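Local coordinates for putative uncharacterized protein (Dictyostelium purpureum, PDB 4R12) that probably serves as the nicastrin subunit of gamma-secretase, the complex that cleaves membrane proteins such as Notch receptors within the lipid bilayer, at residues A[289-294]-A[301-306]; A[320-325]-A[393-398]. One frame throughout, in Å; residues are numbered along the deposited sequence.

Contact 1: A[289-294]-A[301-306]; sequences QCKTYN and IDPPRA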
loop_
_atom_site.group_PDB
_atom_site.type_symbol
_atom_site.label_atom_id
_atom_site.label_comp_id
_atom_site.label_asym_id
_atom_site.label_seq_id
_atom_site.Cartn_x
_atom_site.Cartn_y
_atom_site.Cartn_z
ATOM N N GLN A 289 -16.583 21.373 8.642
ATOM C CA GLN A 289 -17.335 22.038 9.693
ATOM C C GLN A 289 -18.202 21.012 10.418
ATOM O O GLN A 289 -18.969 20.281 9.791
ATOM C CB GLN A 289 -18.190 23.167 9.112
ATOM C CG GLN A 289 -18.106 24.452 9.913
ATOM C CD GLN A 289 -18.501 25.667 9.097
ATOM O OE1 GLN A 289 -17.650 26.346 8.525
ATOM N NE2 GLN A 289 -19.800 25.945 9.039
ATOM N N CYS A 290 -18.059 20.932 11.736
ATOM C CA CYS A 290 -18.861 19.997 12.516
ATOM C C CYS A 290 -20.167 20.647 12.968
ATOM O O CYS A 290 -20.153 21.705 13.594
ATOM C CB CYS A 290 -18.086 19.492 13.730
ATOM S SG CYS A 290 -19.004 18.297 14.738
ATOM N N LYS A 291 -21.290 20.009 12.654
ATOM C CA LYS A 291 -22.600 20.521 13.047
ATOM C C LYS A 291 -23.008 20.020 14.436
ATOM O O LYS A 291 -23.590 20.765 15.228
ATOM C CB LYS A 291 -23.653 20.129 12.011
ATOM C CG LYS A 291 -23.366 20.658 10.617
ATOM C CD LYS A 291 -24.279 20.010 9.581
ATOM C CE LYS A 291 -24.043 18.507 9.509
ATOM N NZ LYS A 291 -24.857 17.825 8.454
ATOM N N THR A 292 -22.693 18.761 14.731
ATOM C CA THR A 292 -23.013 18.173 16.029
ATOM C C THR A 292 -21.806 17.475 16.658
ATOM O O THR A 292 -21.309 16.474 16.133
ATOM C CB THR A 292 -24.169 17.162 15.910
ATOM O OG1 THR A 292 -25.260 17.762 15.200
ATOM C CG2 THR A 292 -24.641 16.718 17.289
ATOM N N TYR A 293 -21.342 18.010 17.787
ATOM C CA TYR A 293 -20.214 17.445 18.525
ATOM C C TYR A 293 -20.654 16.387 19.542
ATOM O O TYR A 293 -21.812 16.353 19.953
ATOM C CB TYR A 293 -19.451 18.550 19.259
ATOM C CG TYR A 293 -18.709 19.535 18.382
ATOM C CD1 TYR A 293 -19.367 20.595 17.776
ATOM C CD2 TYR A 293 -17.339 19.422 18.193
ATOM C CE1 TYR A 293 -18.681 21.502 16.985
ATOM C CE2 TYR A 293 -16.648 20.324 17.406
ATOM C CZ TYR A 293 -17.321 21.362 16.808
ATOM O OH TYR A 293 -16.624 22.256 16.025
ATOM N N ASN A 294 -19.722 15.536 19.961
ATOM C CA ASN A 294 -19.982 14.631 21.078
ATOM C C ASN A 294 -19.754 15.375 22.396
ATOM O O ASN A 294 -19.385 16.555 22.383
ATOM C CB ASN A 294 -19.111 13.365 20.987
ATOM C CG ASN A 294 -17.643 13.616 21.318
ATOM O OD1 ASN A 294 -17.137 14.729 21.198
ATOM N ND2 ASN A 294 -16.948 12.557 21.725
ATOM N N ILE A 301 -20.298 14.073 15.646
ATOM C CA ILE A 301 -21.378 13.138 15.364
ATOM C C ILE A 301 -21.840 13.329 13.931
ATOM O O ILE A 301 -22.124 12.369 13.219
ATOM C CB ILE A 301 -22.581 13.343 16.312
ATOM C CG1 ILE A 301 -22.106 13.595 17.748
ATOM C CG2 ILE A 301 -23.538 12.159 16.230
ATOM C CD1 ILE A 301 -21.327 12.453 18.342
ATOM N N ASP A 302 -21.909 14.588 13.519
ATOM C CA ASP A 302 -22.438 14.936 12.211
ATOM C C ASP A 302 -21.729 16.150 11.610
ATOM O O ASP A 302 -21.842 17.253 12.136
ATOM C CB ASP A 302 -23.940 15.203 12.312
ATOM C CG ASP A 302 -24.565 15.475 10.972
ATOM O OD1 ASP A 302 -24.007 14.998 9.959
ATOM O OD2 ASP A 302 -25.606 16.166 10.928
ATOM N N PRO A 303 -20.970 15.946 10.519
ATOM C CA PRO A 303 -20.685 14.641 9.910
ATOM C C PRO A 303 -19.710 13.841 10.769
ATOM O O PRO A 303 -18.940 14.432 11.517
ATOM C CB PRO A 303 -20.065 15.001 8.560
ATOM C CG PRO A 303 -19.475 16.354 8.768
ATOM C CD PRO A 303 -20.313 17.052 9.799
ATOM N N PRO A 304 -19.764 12.509 10.684
ATOM C CA PRO A 304 -18.966 11.694 11.604
ATOM C C PRO A 304 -17.462 11.800 11.372
ATOM O O PRO A 304 -16.976 11.598 10.263
ATOM C CB PRO A 304 -19.464 10.268 11.340
ATOM C CG PRO A 304 -20.162 10.326 10.031
ATOM C CD PRO A 304 -20.693 11.703 9.876
ATOM N N ARG A 305 -16.752 12.158 12.440
ATOM C CA ARG A 305 -15.297 12.057 12.520
ATOM C C ARG A 305 -14.934 11.533 13.906
ATOM O O ARG A 305 -15.356 12.083 14.930
ATOM C CB ARG A 305 -14.626 13.407 12.275
ATOM C CG ARG A 305 -14.948 14.042 10.930
ATOM C CD ARG A 305 -14.300 13.298 9.767
ATOM N NE ARG A 305 -14.388 14.085 8.539
ATOM C CZ ARG A 305 -15.432 14.066 7.717
ATOM N NH1 ARG A 305 -16.476 13.289 7.988
ATOM N NH2 ARG A 305 -15.439 14.825 6.628
ATOM N N ALA A 306 -14.142 10.474 13.944
ATOM C CA ALA A 306 -13.805 9.837 15.209
ATOM C C ALA A 306 -12.744 10.612 16.004
ATOM O O ALA A 306 -12.478 10.296 17.163
ATOM C CB ALA A 306 -13.335 8.413 14.951
#
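K291 and T292 on one side and I301 and D302 on the other are joined by a single antiparallel bridge, in which T292 and D302 form a hydrogen-bonded pair with CA atoms 5.0 Å apart. Each carbonyl of that pair is gripped twice. D302 O accepts from K291 N at 2.9 Å and from T292 N, while T292 O accepts from D302 N and, at 2.7 Å, from I301 N. A residue is thus added on both strands, giving two classic beta bulges back to back.

On the face that carries T292 and D302, K291 reaches across D302. Its chain bends at chi3 (-63°), which carries CE to the carboxylate, and NZ then forms a salt bridge with D302 OD2 at 3.1 Å. The hydrogen bonds from NZ to both carboxylate oxygens are weak, and K291 is exposed. D302 holds CG anti to its backbone N (chi1 -176°), beside the carbonyl carbon, where the carboxylate meets K291 CE and NZ. An alanine in place of D302 would probably leave the K291 ammonium without its mate and free to turn, while the backbone bonds could persist.

Carbon contacts flank this pair, several of them against backbone carbonyls. I301 lays CB and CG1 against T292 O, CG1 also against Y293 O, and brings CD1 to 3.6 Å from N294 CB. On the other flank P303 sets CD 3.5 Å from Q289 O; it has no N-H to give, and the cis peptide before it changes the chain's course, consistent with the pairing stopping here. C290 SG sits 3.7 Å above the Y293 ring, over its centre. N294 OD1 accepts from K299 N, and ND2 bonds to S298 OG. The whole is a short hairpin-like loop with classic beta bulges, closed by the C290-C300 disulfide, on the surface of the large lobe.

Contact 2: A[320-325]-A[393-398]; sequences STIIEL and NKIPVV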
loop_
_atom_site.group_PDB
_atom_site.type_symbol
_atom_site.label_atom_id
_atom_site.label_comp_id
_atom_site.label_asym_id
_atom_site.label_seq_id
_atom_site.Cartn_x
_atom_site.Cartn_y
_atom_site.Cartn_z
ATOM N N SER A 320 4.577 24.556 5.535
ATOM C CA SER A 320 5.539 25.440 4.881
ATOM C C SER A 320 6.591 24.675 4.081
ATOM O O SER A 320 7.398 25.287 3.381
ATOM C CB SER A 320 6.227 26.325 5.921
ATOM O OG SER A 320 7.071 25.544 6.756
ATOM N N THR A 321 6.572 23.347 4.196
ATOM C CA THR A 321 7.499 22.472 3.480
ATOM C C THR A 321 6.919 21.072 3.414
ATOM O O THR A 321 6.449 20.559 4.414
ATOM C CB THR A 321 8.879 22.386 4.166
ATOM O OG1 THR A 321 9.505 23.677 4.178
ATOM C CG2 THR A 321 9.778 21.401 3.433
ATOM N N ILE A 322 6.945 20.451 2.241
ATOM C CA ILE A 322 6.493 19.071 2.135
ATOM C C ILE A 322 7.616 18.189 1.618
ATOM O O ILE A 322 8.182 18.455 0.559
ATOM C CB ILE A 322 5.269 18.942 1.202
ATOM C CG1 ILE A 322 4.069 19.684 1.802
ATOM C CG2 ILE A 322 4.938 17.475 0.971
ATOM C CD1 ILE A 322 2.846 19.714 0.890
ATOM N N ILE A 323 7.944 17.151 2.376
ATOM C CA ILE A 323 8.878 16.128 1.941
ATOM C C ILE A 323 8.122 14.797 1.758
ATOM O O ILE A 323 7.459 14.328 2.684
ATOM C CB ILE A 323 10.019 15.931 2.970
ATOM C CG1 ILE A 323 10.611 17.283 3.390
ATOM C CG2 ILE A 323 11.100 15.006 2.425
ATOM C CD1 ILE A 323 11.351 17.985 2.272
ATOM N N GLU A 324 8.225 14.196 0.577
ATOM C CA GLU A 324 7.582 12.915 0.329
ATOM C C GLU A 324 8.599 11.847 -0.044
ATOM O O GLU A 324 9.495 12.078 -0.855
ATOM C CB GLU A 324 6.533 13.017 -0.787
ATOM C CG GLU A 324 5.826 11.671 -1.079
ATOM C CD GLU A 324 4.753 11.788 -2.144
ATOM O OE1 GLU A 324 4.514 12.925 -2.621
ATOM O OE2 GLU A 324 4.158 10.741 -2.518
ATOM N N LEU A 325 8.450 10.675 0.564
ATOM C CA LEU A 325 9.219 9.507 0.170
ATOM C C LEU A 325 8.388 8.693 -0.822
ATOM O O LEU A 325 7.257 8.349 -0.531
ATOM C CB LEU A 325 9.572 8.662 1.395
ATOM C CG LEU A 325 10.230 9.448 2.528
ATOM C CD1 LEU A 325 10.642 8.474 3.615
ATOM C CD2 LEU A 325 11.434 10.246 2.013
ATOM N N ASN A 393 0.845 26.416 -4.506
ATOM C CA ASN A 393 2.156 26.390 -5.143
ATOM C C ASN A 393 3.147 27.243 -4.363
ATOM O O ASN A 393 4.248 27.505 -4.834
ATOM C CB ASN A 393 2.066 26.891 -6.590
ATOM C CG ASN A 393 1.145 28.090 -6.732
ATOM O OD1 ASN A 393 1.536 29.226 -6.459
ATOM N ND2 ASN A 393 -0.093 27.841 -7.155
ATOM N N LYS A 394 2.746 27.645 -3.159
ATOM C CA LYS A 394 3.457 28.643 -2.361
ATOM C C LYS A 394 4.610 28.091 -1.521
ATOM O O LYS A 394 5.362 28.857 -0.911
ATOM C CB LYS A 394 2.473 29.351 -1.426
ATOM C CG LYS A 394 1.825 30.601 -1.986
ATOM C CD LYS A 394 1.083 30.341 -3.280
ATOM C CE LYS A 394 0.448 31.624 -3.801
ATOM N NZ LYS A 394 -0.092 31.462 -5.177
ATOM N N ILE A 395 4.745 26.769 -1.475
ATOM C CA ILE A 395 5.700 26.150 -0.564
ATOM C C ILE A 395 6.580 25.116 -1.260
ATOM O O ILE A 395 6.176 24.529 -2.259
ATOM C CB ILE A 395 4.977 25.475 0.616
ATOM C CG1 ILE A 395 4.013 24.407 0.105
ATOM C CG2 ILE A 395 4.219 26.510 1.443
ATOM C CD1 ILE A 395 3.508 23.508 1.192
ATOM N N PRO A 396 7.794 24.894 -0.733
ATOM C CA PRO A 396 8.682 23.916 -1.365
ATOM C C PRO A 396 8.196 22.476 -1.168
ATOM O O PRO A 396 7.860 22.062 -0.054
ATOM C CB PRO A 396 10.021 24.157 -0.663
ATOM C CG PRO A 396 9.651 24.758 0.653
ATOM C CD PRO A 396 8.448 25.596 0.387
ATOM N N VAL A 397 8.157 21.737 -2.269
ATOM C CA VAL A 397 7.770 20.341 -2.264
ATOM C C VAL A 397 8.906 19.524 -2.856
ATOM O O VAL A 397 9.397 19.830 -3.942
ATOM C CB VAL A 397 6.484 20.110 -3.069
ATOM C CG1 VAL A 397 6.185 18.618 -3.179
ATOM C CG2 VAL A 397 5.305 20.861 -2.438
ATOM N N VAL A 398 9.352 18.518 -2.115
ATOM C CA VAL A 398 10.422 17.648 -2.566
ATOM C C VAL A 398 9.952 16.211 -2.502
ATOM O O VAL A 398 9.674 15.688 -1.418
ATOM C CB VAL A 398 11.694 17.799 -1.720
ATOM C CG1 VAL A 398 12.782 16.873 -2.251
ATOM C CG2 VAL A 398 12.177 19.268 -1.708
#
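I322 and I395 meet through their CD1 methyls, 3.9 Å apart. I395 holds CG1 between its backbone N and carbonyl carbon (chi1 59°), and CD1 beyond it also reaches I322 CG1. On the same face V397 CG2 lies 4.1 Å from I322 CB, under helix 385-389. On the other face I323 and V398 lie side by side, I323 CD1 4.0 Å from V398 CB, and helix 352-362 covers them. Beta-branched residues suit both faces, being at ease in extended chain and filling the space beside it.

Between the faces runs a parallel ladder: I322 N to P396 O, V398 N to I322 O and E324 N to V398 O, each nearly straight at 2.9 Å. Proline ends it, for P396 has no N-H to offer S320 O. Its CD approaches that oxygen instead, at 3.2 Å, and T321 OG1 donates to S320 O from above the carbonyl plane. Further out lies the extended E324 side chain. The chemistry is that of a buried central strand pair, with apolar faces, most peptide groups paired between strands, and a carboxylate whose burial is probably made tolerable by S385 OG, S384 N and N326 ND2.

Both contacts belong to the large lobe, yet they share no element: their nearest atoms are about 20 Å apart, and contact 1 closes along the chain before contact 2 opens. Contact 1 lies at the surface and joins segments with six residues between them through a bulged antiparallel bridge and a surface ion pair, beside a disulfide. Contact 2 is buried and brings together segments with 67 residues between them. There the ladder is regular and parallel, sandwiched between helices, with branched aliphatic side chains on both faces. Proline serves each differently, coming after a cis peptide where the pairing stops in 301-306 and ending the ladder in 393-398.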